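Local coordinates for aminotransferase (Bacillus subtilis, PDB 6L1O), which is a pyridoxal-phosphate-dependent aminotransferase that takes part in the biosynthesis of the dipeptide antibiotic bacilysin, at residues Asn332-Ser337 with Leu387-Gly392. Sequence-based numbering, arbitrary orientation.
Sequences NTFETS and LNLPFG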
ATOM      1  N   ASN B 332      16.519 -16.317 -36.027  1.00 41.18           N
ATOM      2  CA  ASN B 332      16.701 -17.764 -35.734  1.00 46.63           C
ATOM      3  C   ASN B 332      18.157 -18.183 -35.534  1.00 42.18           C
ATOM      4  O   ASN B 332      18.424 -19.317 -35.185  1.00 44.23           O
ATOM      5  CB  ASN B 332      15.988 -18.646 -36.743  1.00 45.99           C
ATOM      6  CG  ASN B 332      16.130 -18.140 -38.130  1.00 48.16           C
ATOM      7  OD1 ASN B 332      17.253 -17.951 -38.615  1.00 58.52           O
ATOM      8  ND2 ASN B 332      15.013 -17.877 -38.782  1.00 50.97           N
ATOM      9  N   THR B 333      19.088 -17.243 -35.708  1.00 40.58           N
ATOM     10  CA  THR B 333      20.480 -17.463 -35.382  1.00 37.78           C
ATOM     11  C   THR B 333      20.766 -17.327 -33.888  1.00 38.53           C
ATOM     12  O   THR B 333      21.885 -17.613 -33.425  1.00 39.27           O
ATOM     13  CB  THR B 333      21.392 -16.514 -36.198  1.00 42.48           C
ATOM     14  OG1 THR B 333      21.132 -15.138 -35.865  1.00 38.67           O
ATOM     15  CG2 THR B 333      21.178 -16.737 -37.689  1.00 40.04           C
ATOM     16  N   PHE B 334      19.766 -16.858 -33.126  1.00 36.13           N
ATOM     17  CA  PHE B 334      19.848 -16.801 -31.675  1.00 29.96           C
ATOM     18  C   PHE B 334      18.947 -17.902 -31.125  1.00 29.57           C
ATOM     19  O   PHE B 334      17.821 -18.142 -31.627  1.00 32.76           O
ATOM     20  CB  PHE B 334      19.366 -15.424 -31.139  1.00 30.27           C
ATOM     21  CG  PHE B 334      20.277 -14.297 -31.484  1.00 28.58           C
ATOM     22  CD1 PHE B 334      21.183 -13.837 -30.579  1.00 26.05           C
ATOM     23  CD2 PHE B 334      20.230 -13.720 -32.738  1.00 31.38           C
ATOM     24  CE1 PHE B 334      22.054 -12.814 -30.900  1.00 31.56           C
ATOM     25  CE2 PHE B 334      21.101 -12.683 -33.075  1.00 32.21           C
ATOM     26  CZ  PHE B 334      22.012 -12.234 -32.154  1.00 28.85           C
ATOM     27  N   GLU B 335      19.416 -18.557 -30.088  1.00 30.13           N
ATOM     28  CA  GLU B 335      18.624 -19.639 -29.479  1.00 31.95           C
ATOM     29  C   GLU B 335      17.539 -19.141 -28.493  1.00 30.39           C
ATOM     30  O   GLU B 335      16.427 -19.671 -28.502  1.00 29.66           O
ATOM     31  CB  GLU B 335      19.562 -20.630 -28.788  1.00 33.67           C
ATOM     32  CG  GLU B 335      20.341 -21.517 -29.788  1.00 32.13           C
ATOM     33  CD  GLU B 335      19.462 -22.556 -30.484  1.00 35.49           C
ATOM     34  OE1 GLU B 335      18.234 -22.660 -30.188  1.00 34.40           O
ATOM     35  OE2 GLU B 335      20.001 -23.295 -31.336  1.00 33.99           O
ATOM     36  N   THR B 336      17.866 -18.156 -27.661  1.00 26.96           N
ATOM     37  CA  THR B 336      16.906 -17.621 -26.712  1.00 26.69           C
ATOM     38  C   THR B 336      16.820 -16.107 -26.712  1.00 24.92           C
ATOM     39  O   THR B 336      17.714 -15.441 -27.165  1.00 28.12           O
ATOM     40  CB  THR B 336      17.189 -18.018 -25.270  1.00 28.42           C
ATOM     41  OG1 THR B 336      18.336 -17.297 -24.806  1.00 32.20           O
ATOM     42  CG2 THR B 336      17.353 -19.543 -25.130  1.00 30.89           C
ATOM     43  N   SER B 337      15.754 -15.601 -26.091  1.00 22.81           N
ATOM     44  CA  SER B 337      15.485 -14.176 -26.041  1.00 22.83           C
ATOM     45  C   SER B 337      16.480 -13.446 -25.202  1.00 22.23           C
ATOM     46  O   SER B 337      16.837 -12.311 -25.535  1.00 20.94           O
ATOM     47  CB  SER B 337      14.038 -13.943 -25.561  1.00 22.66           C
ATOM     48  OG  SER B 337      13.876 -14.424 -24.219  1.00 22.49           O
ATOM     49  N   LEU B 387      24.320  -3.563 -36.917  1.00 37.15           N
ATOM     50  CA  LEU B 387      24.637  -4.934 -36.482  1.00 36.26           C
ATOM     51  C   LEU B 387      24.561  -5.949 -37.597  1.00 36.77           C
ATOM     52  O   LEU B 387      25.155  -7.019 -37.507  1.00 36.54           O
ATOM     53  CB  LEU B 387      23.707  -5.363 -35.342  1.00 36.00           C
ATOM     54  CG  LEU B 387      23.699  -4.492 -34.090  1.00 34.20           C
ATOM     55  CD1 LEU B 387      22.921  -5.183 -32.981  1.00 38.68           C
ATOM     56  CD2 LEU B 387      25.110  -4.242 -33.642  1.00 36.13           C
ATOM     57  N   ASN B 388      23.770  -5.641 -38.605  1.00 40.59           N
ATOM     58  CA  ASN B 388      23.584  -6.508 -39.764  1.00 44.31           C
ATOM     59  C   ASN B 388      23.039  -7.907 -39.398  1.00 41.50           C
ATOM     60  O   ASN B 388      23.469  -8.916 -39.936  1.00 33.72           O
ATOM     61  CB  ASN B 388      24.907  -6.610 -40.528  1.00 46.78           C
ATOM     62  CG  ASN B 388      24.728  -7.193 -41.910  1.00 56.21           C
ATOM     63  OD1 ASN B 388      25.039  -8.373 -42.163  1.00 61.93           O
ATOM     64  ND2 ASN B 388      24.215  -6.381 -42.816  1.00 58.78           N
ATOM     65  N   LEU B 389      22.124  -7.962 -38.450  1.00 37.48           N
ATOM     66  CA  LEU B 389      21.509  -9.226 -38.060  1.00 36.64           C
ATOM     67  C   LEU B 389      20.574  -9.790 -39.136  1.00 37.08           C
ATOM     68  O   LEU B 389      19.897  -9.022 -39.836  1.00 39.04           O
ATOM     69  CB  LEU B 389      20.736  -9.061 -36.754  1.00 38.74           C
ATOM     70  CG  LEU B 389      21.565  -8.608 -35.559  1.00 41.26           C
ATOM     71  CD1 LEU B 389      20.669  -8.500 -34.342  1.00 42.20           C
ATOM     72  CD2 LEU B 389      22.699  -9.564 -35.281  1.00 44.97           C
ATOM     73  N   PRO B 390      20.509 -11.135 -39.266  1.00 36.73           N
ATOM     74  CA  PRO B 390      19.658 -11.779 -40.277  1.00 34.13           C
ATOM     75  C   PRO B 390      18.192 -11.844 -39.891  1.00 37.18           C
ATOM     76  O   PRO B 390      17.607 -12.935 -39.883  1.00 31.38           O
ATOM     77  CB  PRO B 390      20.252 -13.211 -40.374  1.00 35.87           C
ATOM     78  CG  PRO B 390      20.785 -13.463 -39.009  1.00 36.48           C
ATOM     79  CD  PRO B 390      21.312 -12.131 -38.516  1.00 36.26           C
ATOM     80  N   PHE B 391      17.565 -10.687 -39.653  1.00 31.43           N
ATOM     81  CA  PHE B 391      16.117 -10.654 -39.461  1.00 30.49           C
ATOM     82  C   PHE B 391      15.332 -11.200 -40.667  1.00 34.88           C
ATOM     83  O   PHE B 391      14.213 -11.692 -40.517  1.00 32.92           O
ATOM     84  CB  PHE B 391      15.646  -9.232 -39.187  1.00 26.00           C
ATOM     85  CG  PHE B 391      16.137  -8.664 -37.887  1.00 26.07           C
ATOM     86  CD1 PHE B 391      15.619  -9.111 -36.693  1.00 26.88           C
ATOM     87  CD2 PHE B 391      17.125  -7.705 -37.863  1.00 24.83           C
ATOM     88  CE1 PHE B 391      16.063  -8.609 -35.491  1.00 25.53           C
ATOM     89  CE2 PHE B 391      17.564  -7.175 -36.668  1.00 26.32           C
ATOM     90  CZ  PHE B 391      17.029  -7.634 -35.484  1.00 26.25           C
ATOM     91  N   GLY B 392      15.898 -11.076 -41.872  1.00 35.63           N
ATOM     92  CA  GLY B 392      15.216 -11.582 -43.063  1.00 38.68           C
ATOM     93  C   GLY B 392      15.022 -13.103 -43.177  1.00 39.98           C
ATOM     94  O   GLY B 392      14.115 -13.555 -43.890  1.00 43.85           O
TER
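In the C-terminal part of this aminotransferase of class one, the loop entering helix 337-348 meets the tail that follows helix 374-385, and T333 and F334 pack against P390 and L389. No hydrogen bond crosses between 332-337 and 387-392, which shows how two loops can be joined by van der Waals contact, here partly through a threonine hydroxyl. Both branches of T333 bear on P390 CG: its CG2 lies 3.6 Å from P390 CG, and its OG1 is equally near that carbon. A chi1 of 63° sets OG1 between the backbone N and the carbonyl carbon and turns both branches to the ring. P390 is itself the centre of an inverse gamma turn, with a weak hydrogen bond from F391 N to L389 O. Deeper in, the leucine branch comes in at the rim of the phenylalanine ring, near its plane, with L389 CD2 4.1 Å from F334 CE2; the two side chains run at about a right angle. F340 and Y343 of helix 337-348 meet F334 edge-to-face and also touch L389, so ring, leucine and helix share one small apolar cluster. Far from the cofactor, this is peripheral loop-to-loop packing, the C-terminal tail lying against the loop before helix 337-348 and against that helix.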